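Local coordinates for probable sulfate-binding lipoprotein SubI (Mycobacterium tuberculosis, PDB 6DDN) that probably binds sulfate outside the cytoplasmic membrane and acts as a carrier that delivers it for uptake, at residues 167-172 and 209-214; 143-148 and 223-228; 156-161 and 200-205; 178-183 and 257-262. All blocks are in the same frame, centred on the assembly; numbering follows the deposited sequence.

Contact 1. Residues 167-172 and 209-214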
# COMPACT_ATOMS: atom_id res chain seq x y z
N VAL A 167 -1.87 -14.91 -12.60
CA VAL A 167 -1.49 -13.81 -11.74
C VAL A 167 -2.61 -13.59 -10.73
O VAL A 167 -3.79 -13.54 -11.10
CB VAL A 167 -1.23 -12.53 -12.55
CG1 VAL A 167 -1.10 -11.33 -11.63
CG2 VAL A 167 0.03 -12.70 -13.40
N ILE A 168 -2.24 -13.46 -9.46
CA ILE A 168 -3.17 -13.12 -8.40
C ILE A 168 -3.01 -11.64 -8.10
O ILE A 168 -1.92 -11.19 -7.72
CB ILE A 168 -2.94 -13.97 -7.14
CG1 ILE A 168 -2.98 -15.46 -7.49
CG2 ILE A 168 -3.97 -13.64 -6.08
CD1 ILE A 168 -4.26 -15.89 -8.17
N THR A 169 -4.09 -10.88 -8.27
CA THR A 169 -4.11 -9.45 -7.98
C THR A 169 -5.55 -9.06 -7.67
O THR A 169 -6.48 -9.57 -8.30
CB THR A 169 -3.57 -8.62 -9.15
OG1 THR A 169 -3.67 -7.22 -8.83
CG2 THR A 169 -4.33 -8.91 -10.43
N PRO A 170 -5.77 -8.17 -6.69
CA PRO A 170 -7.14 -7.85 -6.28
C PRO A 170 -7.89 -6.98 -7.28
O PRO A 170 -7.39 -6.68 -8.37
CB PRO A 170 -6.95 -7.12 -4.95
CG PRO A 170 -5.58 -6.56 -5.03
CD PRO A 170 -4.77 -7.55 -5.80
N SER A 171 -9.10 -6.56 -6.91
CA SER A 171 -10.01 -5.78 -7.74
C SER A 171 -9.80 -4.29 -7.50
O SER A 171 -9.74 -3.86 -6.35
CB SER A 171 -11.46 -6.15 -7.43
OG SER A 171 -12.35 -5.55 -8.36
N PRO A 172 -9.69 -3.48 -8.56
CA PRO A 172 -9.49 -2.04 -8.36
C PRO A 172 -10.72 -1.32 -7.84
O PRO A 172 -10.64 -0.13 -7.52
CB PRO A 172 -9.11 -1.53 -9.76
CG PRO A 172 -8.88 -2.77 -10.60
CD PRO A 172 -9.72 -3.83 -9.99
N GLU A 209 -6.04 -12.55 -19.97
CA GLU A 209 -5.59 -13.92 -20.16
C GLU A 209 -4.83 -14.49 -18.96
O GLU A 209 -4.50 -15.68 -18.99
CB GLU A 209 -4.73 -14.02 -21.42
CG GLU A 209 -5.25 -13.18 -22.59
CD GLU A 209 -4.65 -13.57 -23.93
OE1 GLU A 209 -5.27 -13.29 -24.98
OE2 GLU A 209 -3.56 -14.17 -23.95
N HIS A 210 -4.57 -13.70 -17.92
CA HIS A 210 -3.83 -14.21 -16.77
C HIS A 210 -4.41 -13.84 -15.42
O HIS A 210 -3.82 -14.21 -14.40
CB HIS A 210 -2.37 -13.75 -16.81
CG HIS A 210 -1.67 -14.09 -18.08
ND1 HIS A 210 -1.08 -15.32 -18.29
CD2 HIS A 210 -1.49 -13.38 -19.22
CE1 HIS A 210 -0.55 -15.34 -19.50
NE2 HIS A 210 -0.78 -14.18 -20.08
N VAL A 211 -5.52 -13.12 -15.37
CA VAL A 211 -6.21 -12.84 -14.12
C VAL A 211 -7.64 -13.33 -14.26
O VAL A 211 -8.38 -12.88 -15.14
CB VAL A 211 -6.18 -11.34 -13.76
CG1 VAL A 211 -6.76 -11.12 -12.37
CG2 VAL A 211 -4.76 -10.81 -13.84
N LYS A 212 -8.02 -14.27 -13.40
CA LYS A 212 -9.40 -14.74 -13.31
C LYS A 212 -10.01 -14.51 -11.94
O LYS A 212 -11.18 -14.13 -11.85
CB LYS A 212 -9.47 -16.24 -13.65
CG LYS A 212 -10.88 -16.82 -13.60
CD LYS A 212 -11.80 -16.11 -14.59
CE LYS A 212 -12.98 -16.99 -14.96
NZ LYS A 212 -13.62 -17.58 -13.75
N LEU A 213 -9.25 -14.71 -10.87
CA LEU A 213 -9.72 -14.41 -9.53
C LEU A 213 -9.69 -12.90 -9.29
O LEU A 213 -8.79 -12.20 -9.76
CB LEU A 213 -8.87 -15.12 -8.49
CG LEU A 213 -8.85 -16.65 -8.57
CD1 LEU A 213 -7.98 -17.24 -7.46
CD2 LEU A 213 -10.27 -17.20 -8.49
N ARG A 214 -10.69 -12.41 -8.56
CA ARG A 214 -10.83 -10.99 -8.25
C ARG A 214 -11.04 -10.81 -6.75
O ARG A 214 -12.13 -10.46 -6.30
CB ARG A 214 -11.98 -10.37 -9.04
CG ARG A 214 -11.61 -9.72 -10.38
CD ARG A 214 -10.62 -8.56 -10.24
NE ARG A 214 -10.87 -7.53 -11.25
CZ ARG A 214 -9.93 -6.75 -11.78
NH1 ARG A 214 -8.67 -6.87 -11.39
NH2 ARG A 214 -10.26 -5.85 -12.69
O HOH W 1 -6.17 -13.08 -9.63
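The side chain of Arg214 crosses Pro172 at about a right angle, with its guanidinium laid over Pro172 CD. That carbon sits off the centre of the guanidinium face, with Pro172 CD and Arg214 CZ 3.4 Å apart. The Arg214 chain reaches there by bending at CG-CD (chi3 -147°) as well as at CB-CG. Its CD also packs against Ser171 CB. In this alpha/beta solute-binding fold, 167-168 is a short strand lying parallel to strand 232-236. The chain that leaves helix 196-210 runs beside this strand and the loop that follows it. A direct hydrogen bond ties the two segments. Val167 N gives it to His210 O at 2.7 Å, nearly straight at 165°. The imidazole of His210 is held separately, by ND1 to the backbone O of Ile165. Further along, Thr169 CG2 lies 3.8 Å from Val211 CG1. Thr169 OG1 is anti to the backbone N (chi1 177°) and bonds Asn181 of helix 177-190, while the methyl group meets the valine. Ile168 and Leu213 lie side by side, their CD1 atoms 4.0 Å apart, against helix 218-227, whose Val224 touches both. A water bridges the two backbones. It donates to Val167 O and to Leu213 O, each at 2.8 Å, and accepts a weak bond from Thr169 N at 3.3 Å.

Contact 2. Residues 143-148 and 223-228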
# COMPACT_ATOMS: atom_id res chain seq x y z
N THR A 143 5.92 -5.68 -5.94
CA THR A 143 6.81 -6.83 -6.04
C THR A 143 6.01 -8.05 -6.46
O THR A 143 4.78 -8.09 -6.34
CB THR A 143 7.53 -7.10 -4.71
OG1 THR A 143 8.51 -8.13 -4.89
CG2 THR A 143 6.54 -7.53 -3.65
N PHE A 144 6.73 -9.06 -6.96
CA PHE A 144 6.14 -10.35 -7.30
C PHE A 144 6.28 -11.27 -6.10
O PHE A 144 7.39 -11.68 -5.76
CB PHE A 144 6.83 -10.98 -8.51
CG PHE A 144 6.71 -10.19 -9.78
CD1 PHE A 144 5.58 -9.44 -10.05
CD2 PHE A 144 7.72 -10.23 -10.73
CE1 PHE A 144 5.48 -8.72 -11.23
CE2 PHE A 144 7.62 -9.52 -11.91
CZ PHE A 144 6.50 -8.77 -12.16
N VAL A 145 5.17 -11.62 -5.47
CA VAL A 145 5.20 -12.73 -4.52
C VAL A 145 5.21 -14.02 -5.30
O VAL A 145 4.45 -14.20 -6.26
CB VAL A 145 4.03 -12.67 -3.53
CG1 VAL A 145 4.13 -13.82 -2.54
CG2 VAL A 145 4.04 -11.35 -2.78
N VAL A 146 6.10 -14.93 -4.90
CA VAL A 146 6.43 -16.11 -5.69
C VAL A 146 6.54 -17.29 -4.73
O VAL A 146 6.75 -17.13 -3.53
CB VAL A 146 7.75 -15.89 -6.47
CG1 VAL A 146 8.96 -16.24 -5.61
CG2 VAL A 146 7.75 -16.68 -7.75
N ARG A 147 6.37 -18.49 -5.27
CA ARG A 147 6.47 -19.65 -4.41
C ARG A 147 7.93 -19.99 -4.14
O ARG A 147 8.83 -19.64 -4.91
CB ARG A 147 5.71 -20.83 -5.00
CG ARG A 147 4.22 -20.66 -4.77
CD ARG A 147 3.33 -21.68 -5.46
NE ARG A 147 1.98 -21.14 -5.61
CZ ARG A 147 1.18 -20.78 -4.60
NH1 ARG A 147 1.56 -20.91 -3.34
NH2 ARG A 147 -0.02 -20.29 -4.86
N ALA A 148 8.15 -20.67 -3.01
CA ALA A 148 9.50 -20.88 -2.49
C ALA A 148 10.42 -21.47 -3.55
O ALA A 148 10.12 -22.52 -4.13
CB ALA A 148 9.45 -21.79 -1.27
N ASP A 223 -4.10 -14.33 0.93
CA ASP A 223 -4.67 -15.54 1.51
C ASP A 223 -4.90 -16.61 0.45
O ASP A 223 -4.42 -17.75 0.59
CB ASP A 223 -5.98 -15.20 2.22
CG ASP A 223 -5.78 -14.30 3.42
OD1 ASP A 223 -4.63 -14.19 3.90
OD2 ASP A 223 -6.78 -13.70 3.90
N VAL A 224 -5.62 -16.27 -0.61
CA VAL A 224 -5.93 -17.26 -1.64
C VAL A 224 -4.66 -17.71 -2.36
O VAL A 224 -4.60 -18.83 -2.88
CB VAL A 224 -6.98 -16.71 -2.62
CG1 VAL A 224 -6.34 -15.79 -3.65
CG2 VAL A 224 -7.72 -17.86 -3.30
N PHE A 225 -3.63 -16.86 -2.40
CA PHE A 225 -2.37 -17.29 -3.00
C PHE A 225 -1.65 -18.28 -2.10
O PHE A 225 -1.06 -19.26 -2.58
CB PHE A 225 -1.48 -16.08 -3.29
CG PHE A 225 -0.16 -16.44 -3.91
CD1 PHE A 225 -0.04 -16.62 -5.28
CD2 PHE A 225 0.96 -16.61 -3.11
CE1 PHE A 225 1.17 -16.96 -5.84
CE2 PHE A 225 2.18 -16.95 -3.67
CZ PHE A 225 2.28 -17.13 -5.04
N VAL A 226 -1.68 -18.04 -0.78
CA VAL A 226 -1.03 -18.95 0.16
C VAL A 226 -1.69 -20.32 0.11
O VAL A 226 -1.01 -21.36 0.13
CB VAL A 226 -1.06 -18.36 1.58
CG1 VAL A 226 -1.05 -19.46 2.63
CG2 VAL A 226 0.12 -17.42 1.78
N GLN A 227 -3.03 -20.36 0.01
CA GLN A 227 -3.72 -21.63 -0.07
C GLN A 227 -3.43 -22.39 -1.36
O GLN A 227 -3.69 -23.59 -1.42
CB GLN A 227 -5.23 -21.44 0.08
CG GLN A 227 -5.71 -21.48 1.53
CD GLN A 227 -6.00 -22.89 2.02
OE1 GLN A 227 -7.15 -23.27 2.23
NE2 GLN A 227 -4.94 -23.68 2.23
N GLY A 228 -2.90 -21.73 -2.39
CA GLY A 228 -2.40 -22.45 -3.54
C GLY A 228 -2.90 -21.97 -4.90
O GLY A 228 -2.63 -22.62 -5.91
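Arg147 and Phe225 reach toward each other from opposite directions and meet as two flat groups in a cation-pi stack. The guanidinium lies on one face of the ring, the planes 11° apart. Arg147 CZ is 4.0 Å from the centroid of the Phe225 ring. The same phenylalanine also takes the edge of the guanidinium through its backbone. Arg147 NH2 bonds Phe225 O at 2.7 Å, on a lone pair in the carbonyl plane. Arg147 NH1 adds a weak bond to Phe225 O at 3.2 Å. Face and edge together fix the rotation of the guanidinium. Strand 143-147 and helix 223-227 run nearly parallel here, their axes 22° apart and 10.2 Å at closest approach, and the helix packs on the mixed sheet of the solute-binding fold. The helix ends in a Schellman motif at Gly228, which has positive phi. Gly228 N makes a weak bond to Phe225 O, so this carbonyl serves both the helix end and the arginine. Arg147 NH2 has a second acceptor in Gly230 O. Phe225 CG stands anti to its own N (chi1 180°), which sends the ring toward the strand. There Val145 CG1 meets Phe225 CE2 at 3.9 Å.

Contact 3. Residues 156-161 and 200-205. With SO4 (sulfate ion), chain G.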
# COMPACT_ATOMS: atom_id res chain seq x y z
N ASP A 156 10.45 -10.84 -14.23
CA ASP A 156 10.13 -9.56 -14.84
C ASP A 156 8.68 -9.57 -15.32
O ASP A 156 8.00 -10.60 -15.28
CB ASP A 156 11.12 -9.22 -15.96
CG ASP A 156 11.00 -10.13 -17.18
OD1 ASP A 156 11.79 -9.94 -18.12
OD2 ASP A 156 10.12 -11.02 -17.21
N TRP A 157 8.22 -8.41 -15.79
CA TRP A 157 6.82 -8.26 -16.16
C TRP A 157 6.45 -9.14 -17.34
O TRP A 157 5.31 -9.61 -17.43
CB TRP A 157 6.51 -6.80 -16.46
CG TRP A 157 6.41 -5.97 -15.22
CD1 TRP A 157 7.29 -5.01 -14.81
CD2 TRP A 157 5.40 -6.04 -14.21
NE1 TRP A 157 6.88 -4.47 -13.61
CE2 TRP A 157 5.72 -5.09 -13.23
CE3 TRP A 157 4.25 -6.81 -14.05
CZ2 TRP A 157 4.93 -4.89 -12.10
CZ3 TRP A 157 3.46 -6.62 -12.93
CH2 TRP A 157 3.81 -5.66 -11.97
N ASP A 158 7.38 -9.36 -18.27
CA ASP A 158 7.11 -10.26 -19.38
C ASP A 158 6.83 -11.68 -18.90
O ASP A 158 6.11 -12.44 -19.57
CB ASP A 158 8.27 -10.25 -20.37
CG ASP A 158 8.23 -9.06 -21.31
OD1 ASP A 158 7.15 -8.46 -21.46
OD2 ASP A 158 9.29 -8.73 -21.90
N ASP A 159 7.39 -12.06 -17.75
CA ASP A 159 7.16 -13.40 -17.22
C ASP A 159 5.71 -13.64 -16.84
O ASP A 159 5.27 -14.79 -16.79
CB ASP A 159 8.06 -13.66 -16.01
CG ASP A 159 9.49 -13.97 -16.40
OD1 ASP A 159 9.70 -14.60 -17.46
OD2 ASP A 159 10.41 -13.58 -15.65
N LEU A 160 4.95 -12.57 -16.57
CA LEU A 160 3.54 -12.73 -16.22
C LEU A 160 2.66 -13.04 -17.42
O LEU A 160 1.51 -13.45 -17.23
CB LEU A 160 3.02 -11.46 -15.53
CG LEU A 160 3.74 -10.95 -14.28
CD1 LEU A 160 2.79 -10.10 -13.44
CD2 LEU A 160 4.32 -12.09 -13.45
N LEU A 161 3.17 -12.86 -18.64
CA LEU A 161 2.44 -13.18 -19.86
C LEU A 161 2.86 -14.52 -20.44
O LEU A 161 2.55 -14.80 -21.60
CB LEU A 161 2.65 -12.08 -20.90
CG LEU A 161 2.10 -10.70 -20.56
CD1 LEU A 161 2.24 -9.77 -21.75
CD2 LEU A 161 0.65 -10.81 -20.13
N ILE A 200 -1.24 0.02 -22.04
CA ILE A 200 -2.60 -0.51 -21.99
C ILE A 200 -2.65 -1.92 -22.56
O ILE A 200 -3.27 -2.82 -21.98
CB ILE A 200 -3.56 0.43 -22.75
CG1 ILE A 200 -3.53 1.84 -22.15
CG2 ILE A 200 -4.97 -0.13 -22.73
CD1 ILE A 200 -4.38 2.00 -20.92
N ASP A 201 -2.00 -2.13 -23.71
CA ASP A 201 -2.05 -3.44 -24.35
C ASP A 201 -1.40 -4.52 -23.49
O ASP A 201 -1.81 -5.68 -23.54
CB ASP A 201 -1.38 -3.38 -25.72
CG ASP A 201 -2.21 -2.62 -26.74
OD1 ASP A 201 -3.21 -1.98 -26.33
OD2 ASP A 201 -1.87 -2.65 -27.93
N PHE A 202 -0.39 -4.16 -22.69
CA PHE A 202 0.18 -5.13 -21.77
C PHE A 202 -0.81 -5.48 -20.66
O PHE A 202 -1.09 -6.65 -20.41
CB PHE A 202 1.48 -4.61 -21.17
CG PHE A 202 2.08 -5.54 -20.14
CD1 PHE A 202 1.70 -5.46 -18.81
CD2 PHE A 202 3.00 -6.50 -20.51
CE1 PHE A 202 2.23 -6.32 -17.88
CE2 PHE A 202 3.55 -7.35 -19.58
CZ PHE A 202 3.16 -7.26 -18.26
N VAL A 203 -1.32 -4.45 -19.98
CA VAL A 203 -2.33 -4.67 -18.94
C VAL A 203 -3.52 -5.42 -19.51
O VAL A 203 -4.10 -6.30 -18.86
CB VAL A 203 -2.75 -3.32 -18.33
CG1 VAL A 203 -4.02 -3.47 -17.49
CG2 VAL A 203 -1.62 -2.73 -17.49
N ASN A 204 -3.90 -5.09 -20.75
CA ASN A 204 -4.96 -5.81 -21.45
C ASN A 204 -4.69 -7.31 -21.46
O ASN A 204 -5.52 -8.11 -21.02
CB ASN A 204 -5.08 -5.27 -22.88
CG ASN A 204 -6.51 -5.22 -23.36
OD1 ASN A 204 -7.30 -6.13 -23.10
ND2 ASN A 204 -6.85 -4.16 -24.08
N THR A 205 -3.52 -7.71 -21.97
CA THR A 205 -3.20 -9.13 -22.06
C THR A 205 -2.99 -9.74 -20.68
O THR A 205 -3.34 -10.90 -20.45
CB THR A 205 -1.96 -9.32 -22.93
OG1 THR A 205 -2.11 -8.59 -24.14
CG2 THR A 205 -1.76 -10.79 -23.26
S SO4 G . 10.58 -5.02 -16.44
O1 SO4 G . 9.96 -4.18 -15.42
O2 SO4 G . 10.20 -6.40 -16.19
O3 SO4 G . 10.12 -4.62 -17.76
O4 SO4 G . 12.03 -4.87 -16.36
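The backbone O of Asp201 is gripped twice by Thr205, through the backbone N and through OG1, the latter at 3.0 Å. With OG1 turned back to the helix in this way (chi1 -49°), Thr205 CG2 lies 4.0 Å from Leu161 CD2. The other branch of the leucine, CD1, approaches Phe202 CE2 at 3.5 Å. Trp157 O meets the edge of the Phe202 ring near its plane, 3.3 Å from CZ, and Trp157 CB packs on the same atom. The CE2-CZ side of Phe202 thus meets both residues. Residues 157-160 have helical backbone angles without the regular bonds. Before them Asp156 OD2 accepts from Asp159 N at 3.0 Å, an Asx motif, and Asp159 OD2 accepts from Asp156 N in return. Trp157 N donates to a sulfate ion, to O2 at 2.8 Å, nearly straight at 170°. The sulfate probably came from the crystallisation liquor, and Gln257 N binds it too. In the solute-binding fold the contact joins the loop between strands 138-147 and 167-168 to helix 196-210. Helix 177-190 lies alongside: its Pro185 touches both Trp157 and Phe202, and its Lys189 forms a salt bridge with Asp158.

Contact 4. Residues 178-183 and 257-262. With SO4 (sulfate ion), chain G.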
# COMPACT_ATOMS: atom_id res chain seq x y z
N ALA A 178 -4.74 -3.27 -5.84
CA ALA A 178 -5.01 -3.55 -7.25
C ALA A 178 -4.58 -2.40 -8.15
O ALA A 178 -4.26 -2.62 -9.33
CB ALA A 178 -6.49 -3.84 -7.45
N LYS A 179 -4.55 -1.18 -7.63
CA LYS A 179 -4.18 -0.03 -8.45
C LYS A 179 -2.67 0.09 -8.58
O LYS A 179 -2.16 0.35 -9.68
CB LYS A 179 -4.79 1.25 -7.87
CG LYS A 179 -6.31 1.29 -7.98
CD LYS A 179 -6.91 2.23 -6.94
CE LYS A 179 -8.42 2.28 -7.06
NZ LYS A 179 -9.02 3.09 -5.96
N TRP A 180 -1.93 -0.07 -7.48
CA TRP A 180 -0.48 -0.17 -7.59
C TRP A 180 -0.09 -1.32 -8.52
O TRP A 180 0.79 -1.16 -9.38
CB TRP A 180 0.16 -0.38 -6.22
CG TRP A 180 -0.13 0.68 -5.19
CD1 TRP A 180 -0.80 0.52 -4.02
CD2 TRP A 180 0.28 2.05 -5.24
NE1 TRP A 180 -0.85 1.71 -3.33
CE2 TRP A 180 -0.20 2.67 -4.06
CE3 TRP A 180 0.99 2.83 -6.16
CZ2 TRP A 180 0.02 4.02 -3.78
CZ3 TRP A 180 1.20 4.17 -5.88
CH2 TRP A 180 0.71 4.75 -4.70
N ASN A 181 -0.75 -2.47 -8.37
CA ASN A 181 -0.39 -3.67 -9.12
C ASN A 181 -0.58 -3.51 -10.62
O ASN A 181 0.04 -4.25 -11.39
CB ASN A 181 -1.22 -4.86 -8.63
CG ASN A 181 -0.80 -5.33 -7.25
OD1 ASN A 181 0.08 -4.76 -6.62
ND2 ASN A 181 -1.45 -6.39 -6.77
N LEU A 182 -1.43 -2.58 -11.05
CA LEU A 182 -1.61 -2.32 -12.48
C LEU A 182 -0.88 -1.08 -12.95
O LEU A 182 -0.56 -0.98 -14.14
CB LEU A 182 -3.10 -2.20 -12.81
CG LEU A 182 -3.95 -3.43 -12.48
CD1 LEU A 182 -5.30 -3.35 -13.16
CD2 LEU A 182 -3.22 -4.71 -12.86
N LEU A 183 -0.60 -0.13 -12.05
CA LEU A 183 0.20 1.04 -12.43
C LEU A 183 1.63 0.64 -12.78
O LEU A 183 2.20 1.17 -13.74
CB LEU A 183 0.19 2.05 -11.29
CG LEU A 183 -1.03 2.96 -11.22
CD1 LEU A 183 -1.13 3.62 -9.86
CD2 LEU A 183 -0.98 4.00 -12.33
N GLN A 257 11.78 -2.87 -13.34
CA GLN A 257 10.96 -1.67 -13.24
C GLN A 257 9.78 -1.96 -12.33
O GLN A 257 9.06 -2.95 -12.53
CB GLN A 257 10.47 -1.22 -14.62
CG GLN A 257 11.57 -1.00 -15.64
CD GLN A 257 11.09 -0.20 -16.84
OE1 GLN A 257 10.54 0.89 -16.69
NE2 GLN A 257 11.28 -0.75 -18.04
N THR A 258 9.59 -1.12 -11.33
CA THR A 258 8.47 -1.25 -10.41
C THR A 258 7.95 0.14 -10.06
O THR A 258 8.54 1.15 -10.43
CB THR A 258 8.85 -2.03 -9.15
OG1 THR A 258 7.67 -2.39 -8.42
CG2 THR A 258 9.74 -1.18 -8.25
N PHE A 259 6.84 0.17 -9.33
CA PHE A 259 6.17 1.41 -8.98
C PHE A 259 6.37 1.73 -7.51
O PHE A 259 6.42 0.83 -6.66
CB PHE A 259 4.67 1.34 -9.28
CG PHE A 259 4.07 2.66 -9.67
CD1 PHE A 259 4.13 3.09 -10.98
CD2 PHE A 259 3.46 3.46 -8.72
CE1 PHE A 259 3.59 4.31 -11.34
CE2 PHE A 259 2.92 4.68 -9.07
CZ PHE A 259 2.98 5.10 -10.39
N LYS A 260 6.50 3.02 -7.20
CA LYS A 260 6.68 3.48 -5.83
C LYS A 260 5.33 3.58 -5.14
O LYS A 260 4.48 4.38 -5.55
CB LYS A 260 7.40 4.82 -5.81
CG LYS A 260 7.72 5.33 -4.41
CD LYS A 260 7.88 6.84 -4.40
CE LYS A 260 8.70 7.30 -3.21
NZ LYS A 260 9.02 8.76 -3.28
N ILE A 261 5.13 2.77 -4.11
CA ILE A 261 3.89 2.77 -3.34
C ILE A 261 4.02 3.79 -2.22
O ILE A 261 5.00 3.79 -1.47
CB ILE A 261 3.59 1.37 -2.78
CG1 ILE A 261 3.44 0.37 -3.93
CG2 ILE A 261 2.34 1.40 -1.91
CD1 ILE A 261 2.99 -1.01 -3.48
N GLU A 262 3.03 4.68 -2.12
CA GLU A 262 3.00 5.71 -1.08
C GLU A 262 1.66 5.63 -0.37
O GLU A 262 0.61 5.88 -0.99
CB GLU A 262 3.21 7.11 -1.67
CG GLU A 262 4.51 7.27 -2.44
CD GLU A 262 4.78 8.71 -2.83
OE1 GLU A 262 5.70 9.32 -2.24
OE2 GLU A 262 4.07 9.23 -3.71
S SO4 G . 10.58 -5.02 -16.44
O1 SO4 G . 9.96 -4.18 -15.42
O2 SO4 G . 10.20 -6.40 -16.19
O3 SO4 G . 10.12 -4.62 -17.76
O4 SO4 G . 12.03 -4.87 -16.36
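This is a buried helix-on-strand contact, its centre about 9 Å from the centre of the chain, carried by Trp180 and Leu183 against Phe259 and Ile261. Helix 178-183 runs over strand 257-262 at 147°, roughly antiparallel, with the axes 8.1 Å apart at their closest. Ile261 covers one face of the Trp180 indole. Its CG2 makes a CH-pi contact, 3.6 Å from the centroid of the five-membered ring. Trp180 CG sits beside the backbone N (chi1 -58°), and from there the indole reaches obliquely across the strand. Its far edge reaches the strand backbone, where Glu262 O lies near the ring plane, 3.4 Å from CZ2. Strand 257-267 pairs with 138-147 and also with 106-108. This is consistent with a strand crossing between the two lobes of a type II solute-binding protein. Trp180 NE1 bonds Ser110 O, just beyond strand 106-108, so the buried N-H is satisfied. Phe259 meets the tryptophan rim to rim, neither ring over the other. The planes are 43° apart and Trp180 CE3 is 3.6 Å from Phe259 CD2. Leu183 CB makes a CH-pi contact over the centre of the Phe259 ring, 4.0 Å from its centroid. At the start of the strand, Gln257 N donates to O1 of a sulfate ion at 3.1 Å. Lys260 NZ and Glu262 OE1 form a salt bridge of 3.5 Å.

In the fold
Contacts 1 and 3 share helix 196-210, their centres about 12 Å apart, and His210 packs on Leu160 and Leu161. Contact 1 touches contact 2 where Ile168 CG1 lies 3.9 Å from Phe225 CD1. Contacts 2 and 4 do not touch, but strands 138-147 and 257-267 are neighbours in the same sheet. Contacts 1 and 4 meet where Pro170 and Ser171 pack on Ala178. Contacts 3 and 4 both hold one sulfate and are linked by Trp157 NE1 and Gln257 O at 2.9 Å. A different sulfate, about 5 Å from the side chain of Pro170, could lie near the family's sulfate site in the interlobe cleft. Both ions probably come from the crystallisation liquor.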